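One contact in two related proteins. Structure 1 is thiazoline oxidase/subtilisin-like protease from Prochloron didemni, which probably cleaves precursor peptides as a subtilisin-like serine protease and takes part in patellamide maturation as a member of a transamidating protease family: PDB 4H6X (chain A, 2.00 Å), residues L224-A229 and I250-E255. Structure 2 is subtilisin-like protein from Prochloron didemni: PDB 4H6V (chain B, 1.70 Å), residues L172-M177 and I198-E203. Both blocks share one frame: the second was fitted to the first on N, CA, C and O of the twelve residues, RMSD 0.27 Å. Numbering follows each deposited sequence.

Structure 1 (4H6X); sequences LAVGAA and ILAPGE.
Ile250 meets Leu224 through its CG2 branch: with CG1 anti to the backbone N (chi1 -163°), CG2 sits between N and the carbonyl carbon and lies 3.9 Å from Leu224 CD1, the two side chains crossing at a slant. These are the last two strands of the parallel subtilisin-type sheet, 224-229 inside and 249-253 at its edge. Val226, Ile250 and Ala252 face helix 273-293, whose Ser274 is probably the catalytic serine. On that face Val226 CG1 rests 4.2 Å from Ala252 CB, with Met280 against both. Ala228 CB packs 3.7 Å from Gly254 CA. Ala229 directs its CB toward the edge strand, 3.4 Å from Ala252 O and 4.3 Å from Leu251 CD1, and its N gives Ala252 O a hydrogen bond of 2.6 Å. Ala229 O takes the N-H of Gly254 at 3.0 Å, with Pro253 CA close by. The aliphatic part of Glu255 passes the same oxygen, CB at 3.8 Å from Ala229 O, and its OE1 accepts a hydrogen bond from Val231 N.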
loop_
_atom_site.group_PDB
_atom_site.type_symbol
_atom_site.label_atom_id
_atom_site.label_comp_id
_atom_site.label_asym_id
_atom_site.label_seq_id
_atom_site.Cartn_x
_atom_site.Cartn_y
_atom_site.Cartn_z
ATOM N N LEU A 224 -6.004 -10.347 1.735
ATOM C CA LEU A 224 -6.610 -9.285 2.531
ATOM C C LEU A 224 -7.172 -8.224 1.608
ATOM O O LEU A 224 -6.421 -7.488 0.948
ATOM C CB LEU A 224 -5.580 -8.692 3.508
ATOM C CG LEU A 224 -6.071 -7.701 4.576
ATOM C CD1 LEU A 224 -7.033 -8.388 5.534
ATOM C CD2 LEU A 224 -4.895 -7.123 5.349
ATOM N N ALA A 225 -8.499 -8.166 1.544
ATOM C CA ALA A 225 -9.198 -7.115 0.826
ATOM C C ALA A 225 -9.364 -5.882 1.735
ATOM O O ALA A 225 -9.658 -6.013 2.925
ATOM C CB ALA A 225 -10.545 -7.614 0.336
ATOM N N VAL A 226 -9.147 -4.691 1.186
ATOM C CA VAL A 226 -9.202 -3.481 2.010
ATOM C C VAL A 226 -10.189 -2.467 1.450
ATOM O O VAL A 226 -10.122 -2.102 0.278
ATOM C CB VAL A 226 -7.818 -2.835 2.210
ATOM C CG1 VAL A 226 -7.929 -1.646 3.161
ATOM C CG2 VAL A 226 -6.819 -3.859 2.748
ATOM N N GLY A 227 -11.120 -2.038 2.297
ATOM C CA GLY A 227 -12.061 -0.974 1.956
ATOM C C GLY A 227 -11.581 0.329 2.577
ATOM O O GLY A 227 -10.704 0.323 3.447
ATOM N N ALA A 228 -12.169 1.438 2.133
ATOM C CA ALA A 228 -11.790 2.775 2.600
ATOM C C ALA A 228 -12.797 3.366 3.589
ATOM O O ALA A 228 -14.004 3.416 3.318
ATOM C CB ALA A 228 -11.606 3.712 1.415
ATOM N N ALA A 229 -12.280 3.800 4.734
ATOM C CA ALA A 229 -13.048 4.539 5.733
ATOM C C ALA A 229 -12.864 6.041 5.545
ATOM O O ALA A 229 -11.791 6.509 5.144
ATOM C CB ALA A 229 -12.616 4.139 7.142
ATOM N N ILE A 250 -11.249 -5.846 5.269
ATOM C CA ILE A 250 -11.075 -4.975 6.414
ATOM C C ILE A 250 -11.169 -3.518 5.927
ATOM O O ILE A 250 -10.790 -3.199 4.790
ATOM C CB ILE A 250 -9.744 -5.296 7.176
ATOM C CG1 ILE A 250 -9.744 -4.695 8.593
ATOM C CG2 ILE A 250 -8.512 -4.848 6.390
ATOM C CD1 ILE A 250 -8.695 -5.277 9.521
ATOM N N LEU A 251 -11.725 -2.656 6.774
ATOM C CA LEU A 251 -11.816 -1.231 6.511
ATOM C C LEU A 251 -10.632 -0.519 7.132
ATOM O O LEU A 251 -10.226 -0.846 8.247
ATOM C CB LEU A 251 -13.094 -0.655 7.123
ATOM C CG LEU A 251 -14.336 -0.341 6.295
ATOM C CD1 LEU A 251 -15.154 0.704 7.053
ATOM C CD2 LEU A 251 -13.992 0.191 4.915
ATOM N N ALA A 252 -10.081 0.457 6.413
ATOM C CA ALA A 252 -9.015 1.296 6.952
ATOM C C ALA A 252 -9.175 2.735 6.424
ATOM O O ALA A 252 -9.911 2.951 5.459
ATOM C CB ALA A 252 -7.665 0.713 6.579
ATOM N N PRO A 253 -8.526 3.728 7.072
ATOM C CA PRO A 253 -8.592 5.090 6.530
ATOM C C PRO A 253 -8.219 5.118 5.039
ATOM O O PRO A 253 -7.124 4.676 4.659
ATOM C CB PRO A 253 -7.529 5.845 7.338
ATOM C CG PRO A 253 -7.412 5.085 8.618
ATOM C CD PRO A 253 -7.625 3.648 8.239
ATOM N N GLY A 254 -9.138 5.608 4.214
ATOM C CA GLY A 254 -8.898 5.765 2.776
ATOM C C GLY A 254 -9.148 7.173 2.254
ATOM O O GLY A 254 -8.976 7.442 1.062
ATOM N N GLU A 255 -9.556 8.075 3.143
ATOM C CA GLU A 255 -9.872 9.438 2.749
ATOM C C GLU A 255 -8.789 10.416 3.205
ATOM O O GLU A 255 -8.391 10.415 4.366
ATOM C CB GLU A 255 -11.246 9.835 3.297
ATOM C CG GLU A 255 -11.721 11.218 2.888
ATOM C CD GLU A 255 -13.165 11.490 3.284
ATOM O OE1 GLU A 255 -13.631 10.944 4.304
ATOM O OE2 GLU A 255 -13.835 12.267 2.569
#

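Structure 2 (4H6V); sequences LAVGAM and ILAPGE.
Ile198 reaches Leu172 through CG1, which chi1 of 61° puts between the backbone N and the carbonyl carbon, 4.1 Å from Leu172 CD1; the two side chains cross at a slant. On the face of Val174, Ile198 and Ala200, Val174 CG1 rests 3.9 Å from Ala200 CB, with Val227 of helix 220-240 against both. Ala176 CB packs 3.8 Å from Gly202 CA. Met177 also has its first side-chain bond turned between N and carbonyl carbon (chi1 64°), which brings CG to 3.5 Å from Ala200 O. Beyond CG the chain is extended and crosses over the edge strand, bringing CE to 3.6 Å from Leu199 O, near Pro201 CD. The backbone N of Met177 gives Ala200 O a hydrogen bond of 2.9 Å. Met177 O takes the N-H of Gly202 at 2.9 Å, with Pro201 CA close by. The aliphatic part of Glu203 passes the same oxygen, CB at 4.4 Å from Met177 O, and its OE1 accepts a hydrogen bond from Asp179 N.

Structure 1 against structure 2
The backbone hydrogen bonds are common to both: Ala229(A) N meets Ala252(A) O as Met177(B) N meets Ala200(B) O, and Gly254(A) N to Ala229(A) O recurs as Gly202(B) N to Met177(B) O. The ladder further back is kept too, as in Gly227(A) N to Ile250(A) O and Gly175(B) N to Ile198(B) O.

In the packing, the main change is Ala229(A) against Met177(B). Their CB atoms stand 0.9 Å apart after superposition, and CG, SD and CE of Met177(B) have no counterpart in Ala229(A). Both side chains are buried and both touch Ala252(A)/Ala200(B) and Pro253(A)/Pro201(B), but the thioether chain of Met177(B) adds apolar surface over the edge strand, which may strengthen its hold there.

Ile250(A) and Ile198(B) are modelled in different rotamers, chi1 -163° against 61°. CG1 of Ile198(B) takes the place near CG2 of Ile250(A), so a carbon stays there, while the CD1 atoms end 2.0 Å apart. Contact with Leu224(A) and Leu172(B) is kept. Val226(A) and Val174(B) hold their place within the error. At the far end, the carboxylate of Glu203(B) leaves the place of that of Glu255(A), the CD atoms standing 1.4 Å apart.

Structure 2 (4H6V)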
loop_
_atom_site.group_PDB
_atom_site.type_symbol
_atom_site.label_atom_id
_atom_site.label_comp_id
_atom_site.label_asym_id
_atom_site.label_seq_id
_atom_site.Cartn_x
_atom_site.Cartn_y
_atom_site.Cartn_z
ATOM N N LEU B 172 -6.197 -10.494 1.768
ATOM C CA LEU B 172 -6.802 -9.521 2.654
ATOM C C LEU B 172 -7.258 -8.322 1.818
ATOM O O LEU B 172 -6.437 -7.552 1.313
ATOM C CB LEU B 172 -5.813 -9.109 3.754
ATOM C CG LEU B 172 -6.275 -8.116 4.818
ATOM C CD1 LEU B 172 -7.520 -8.577 5.553
ATOM C CD2 LEU B 172 -5.139 -7.907 5.806
ATOM N N ALA B 173 -8.571 -8.219 1.615
ATOM C CA ALA B 173 -9.169 -7.127 0.850
ATOM C C ALA B 173 -9.291 -5.904 1.740
ATOM O O ALA B 173 -9.584 -6.032 2.931
ATOM C CB ALA B 173 -10.542 -7.547 0.319
ATOM N N VAL B 174 -9.032 -4.719 1.179
ATOM C CA VAL B 174 -9.033 -3.491 1.980
ATOM C C VAL B 174 -9.972 -2.454 1.385
ATOM O O VAL B 174 -9.785 -2.002 0.250
ATOM C CB VAL B 174 -7.613 -2.885 2.139
ATOM C CG1 VAL B 174 -7.677 -1.637 3.026
ATOM C CG2 VAL B 174 -6.650 -3.920 2.728
ATOM N N GLY B 175 -10.992 -2.109 2.162
ATOM C CA GLY B 175 -11.914 -1.029 1.817
ATOM C C GLY B 175 -11.497 0.267 2.492
ATOM O O GLY B 175 -10.583 0.271 3.324
ATOM N N ALA B 176 -12.204 1.346 2.172
ATOM C CA ALA B 176 -11.861 2.677 2.646
ATOM C C ALA B 176 -12.916 3.236 3.588
ATOM O O ALA B 176 -14.110 3.240 3.271
ATOM C CB ALA B 176 -11.647 3.620 1.456
ATOM N N MET B 177 -12.471 3.695 4.752
ATOM C CA MET B 177 -13.338 4.416 5.690
ATOM C C MET B 177 -12.837 5.843 5.882
ATOM O O MET B 177 -11.662 6.127 5.629
ATOM C CB MET B 177 -13.433 3.693 7.032
ATOM C CG MET B 177 -12.132 3.588 7.831
ATOM S SD MET B 177 -12.433 2.842 9.447
ATOM C CE MET B 177 -10.761 2.444 9.969
ATOM N N ILE B 198 -11.284 -5.757 5.297
ATOM C CA ILE B 198 -11.331 -4.810 6.410
ATOM C C ILE B 198 -11.298 -3.371 5.902
ATOM O O ILE B 198 -10.752 -3.104 4.827
ATOM C CB ILE B 198 -10.202 -5.029 7.462
ATOM C CG1 ILE B 198 -8.814 -4.849 6.833
ATOM C CG2 ILE B 198 -10.358 -6.406 8.169
ATOM C CD1 ILE B 198 -7.698 -4.723 7.884
ATOM N N LEU B 199 -11.895 -2.466 6.678
ATOM C CA LEU B 199 -11.879 -1.043 6.365
ATOM C C LEU B 199 -10.654 -0.376 6.973
ATOM O O LEU B 199 -10.343 -0.579 8.147
ATOM C CB LEU B 199 -13.134 -0.350 6.888
ATOM C CG LEU B 199 -14.472 -0.756 6.266
ATOM C CD1 LEU B 199 -15.584 -0.075 7.039
ATOM C CD2 LEU B 199 -14.519 -0.406 4.784
ATOM N N ALA B 200 -9.949 0.406 6.166
ATOM C CA ALA B 200 -8.818 1.184 6.672
ATOM C C ALA B 200 -8.984 2.636 6.236
ATOM O O ALA B 200 -9.743 2.920 5.308
ATOM C CB ALA B 200 -7.475 0.598 6.166
ATOM N N PRO B 201 -8.268 3.568 6.889
ATOM C CA PRO B 201 -8.414 4.964 6.470
ATOM C C PRO B 201 -8.141 5.150 4.980
ATOM O O PRO B 201 -7.114 4.682 4.438
ATOM C CB PRO B 201 -7.365 5.691 7.313
ATOM C CG PRO B 201 -7.241 4.863 8.532
ATOM C CD PRO B 201 -7.327 3.442 8.021
ATOM N N GLY B 202 -9.073 5.820 4.313
ATOM C CA GLY B 202 -9.027 5.953 2.869
ATOM C C GLY B 202 -9.429 7.331 2.387
ATOM O O GLY B 202 -9.584 7.532 1.186
ATOM N N GLU B 203 -9.591 8.265 3.323
ATOM C CA GLU B 203 -9.936 9.652 2.995
ATOM C C GLU B 203 -8.709 10.547 3.196
ATOM O O GLU B 203 -8.161 10.610 4.294
ATOM C CB GLU B 203 -11.104 10.145 3.864
ATOM C CG GLU B 203 -11.490 11.606 3.625
ATOM C CD GLU B 203 -12.652 12.090 4.489
ATOM O OE1 GLU B 203 -12.776 11.677 5.666
ATOM O OE2 GLU B 203 -13.439 12.912 3.982
#